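Local coordinates for protein MarR family transcriptional regulator (Staphylococcus epidermidis, PDB 5HLI) that senses oxidation through disulfide formation and, as a MarR-type transcription factor, probably binds operator DNA as a dimer to control gene expression, at the interface of chains A and B. Numbering follows the deposited sequence. Chains: chain A/B, MarR family transcriptional regulator.

The interface of chains A and B. Residues chain A 22, 25-26, 28-29, 119; chain B 139-140, 143, 147.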
# COMPACT_ATOMS: atom_id res chain seq x y z
N VAL A 22 0.76 -5.56 5.33
CA VAL A 22 -0.46 -6.24 4.91
C VAL A 22 -1.20 -5.41 3.86
O VAL A 22 -1.84 -5.98 2.95
CB VAL A 22 -1.36 -6.56 6.11
CG1 VAL A 22 -1.85 -5.31 6.80
CG2 VAL A 22 -2.54 -7.43 5.68
N LEU A 25 -0.01 -6.35 0.56
CA LEU A 25 -0.55 -7.62 0.07
C LEU A 25 -1.95 -7.43 -0.50
O LEU A 25 -2.30 -8.04 -1.51
CB LEU A 25 -0.55 -8.66 1.19
CG LEU A 25 0.82 -9.06 1.72
CD1 LEU A 25 0.68 -10.04 2.87
CD2 LEU A 25 1.67 -9.65 0.61
N PHE A 26 -2.76 -6.59 0.14
CA PHE A 26 -4.04 -6.21 -0.45
C PHE A 26 -3.83 -5.52 -1.79
O PHE A 26 -4.58 -5.77 -2.75
CB PHE A 26 -4.83 -5.31 0.50
CG PHE A 26 -5.51 -6.04 1.61
CD1 PHE A 26 -6.57 -6.90 1.34
CD2 PHE A 26 -5.12 -5.86 2.92
CE1 PHE A 26 -7.21 -7.57 2.37
CE2 PHE A 26 -5.76 -6.52 3.95
CZ PHE A 26 -6.81 -7.38 3.68
N GLN A 28 -1.29 -5.90 -3.91
CA GLN A 28 -0.90 -6.90 -4.89
C GLN A 28 -2.08 -7.75 -5.33
O GLN A 28 -2.13 -8.20 -6.48
CB GLN A 28 0.22 -7.79 -4.34
CG GLN A 28 1.55 -7.07 -4.14
CD GLN A 28 2.48 -7.81 -3.20
OE1 GLN A 28 2.43 -9.03 -3.10
NE2 GLN A 28 3.33 -7.06 -2.50
N PHE A 29 -3.03 -8.00 -4.42
CA PHE A 29 -4.24 -8.72 -4.80
C PHE A 29 -5.07 -7.90 -5.79
O PHE A 29 -5.55 -8.42 -6.80
CB PHE A 29 -5.06 -9.06 -3.56
CG PHE A 29 -6.40 -9.67 -3.87
CD1 PHE A 29 -6.52 -11.04 -4.07
CD2 PHE A 29 -7.53 -8.89 -3.96
CE1 PHE A 29 -7.75 -11.61 -4.36
CE2 PHE A 29 -8.76 -9.45 -4.25
CZ PHE A 29 -8.87 -10.81 -4.45
N CYS A 119 -10.84 -11.06 -1.42
CA CYS A 119 -9.66 -10.54 -0.73
C CYS A 119 -9.65 -10.93 0.74
O CYS A 119 -8.58 -11.01 1.35
CB CYS A 119 -9.59 -9.02 -0.90
SG CYS A 119 -11.06 -8.15 -0.31
N LEU B 139 -4.18 -12.51 7.91
CA LEU B 139 -4.42 -11.94 6.59
C LEU B 139 -3.19 -12.10 5.69
O LEU B 139 -3.33 -12.31 4.48
CB LEU B 139 -4.80 -10.46 6.71
CG LEU B 139 -6.20 -10.16 7.24
CD1 LEU B 139 -6.32 -8.69 7.62
CD2 LEU B 139 -7.25 -10.53 6.22
N GLU B 140 -1.99 -12.01 6.27
CA GLU B 140 -0.78 -12.14 5.48
C GLU B 140 -0.66 -13.53 4.86
O GLU B 140 -0.13 -13.67 3.75
CB GLU B 140 0.45 -11.84 6.34
N LEU B 143 -3.72 -13.77 2.07
CA LEU B 143 -3.49 -12.91 0.91
C LEU B 143 -2.37 -13.45 0.03
O LEU B 143 -2.47 -13.42 -1.20
CB LEU B 143 -3.18 -11.48 1.37
CG LEU B 143 -4.37 -10.66 1.85
CD1 LEU B 143 -3.92 -9.32 2.42
CD2 LEU B 143 -5.38 -10.45 0.73
N ILE B 147 -2.43 -14.31 -4.05
CA ILE B 147 -1.52 -13.72 -5.03
C ILE B 147 -0.76 -14.81 -5.77
O ILE B 147 -0.63 -14.79 -6.99
CB ILE B 147 -0.57 -12.73 -4.34
CG1 ILE B 147 -1.37 -11.64 -3.61
CG2 ILE B 147 0.38 -12.11 -5.35
CD1 ILE B 147 -0.56 -10.86 -2.60
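Helix-on-helix apolar packing joins the two subunits of this MarR-family dimer: the C-terminal helix 136-147 of chain B lies against the N-terminal helix 2-36 of chain A, and the two-fold repeats the contact with the chains exchanged. Such pairing of terminal helices is the usual MarR dimerisation mode, which spaces the two DNA-binding winged helix-turn-helix lobes. B:Leu143, with 78 Å² hidden, fills the middle of the patch. Its CD1 methyl sits over the centre of one face of the A:Phe26 ring, 3.5 Å from the centroid, a CH-pi contact; near-equal distances to all six ring carbons confirm the centring. The same methyl touches A:Leu25 CB at 3.6 Å, so this one branch is held between ring and aliphatic chain. The other branch, CD2, points to the A:Cys119 carbonyl O at 3.3 Å, a van der Waals approach to the backbone rather than to the sulfur SG; A:Cys119 is probably a redox-sensing disulfide cysteine. Chi1 -76° aims B:Leu143 CG, anti to its carbonyl carbon, and chi2 174° sends CD1 to the ring and CD2 to the carbonyl. One turn earlier, B:Leu139 meets A:Val22 CG2 through CB at 3.9 Å, while its CD2 reaches the ring tip, A:Phe26 CZ, at 4.1 Å. A:Val22 offers CG2, the methyl anti to its backbone N. Alongside, A:Leu25 CD1 rests on the backbone of B:Glu140 (modelled only to CB), 3.7 Å from CA. Near the end of the B helix, B:Ile147 inserts CD1 between A:Leu25 and A:Gln28, crossing both side chains at about a right angle; that methyl lies 3.5 Å from the A:Leu25 carbonyl O and equally far from the amide oxygen A:Gln28 OE1.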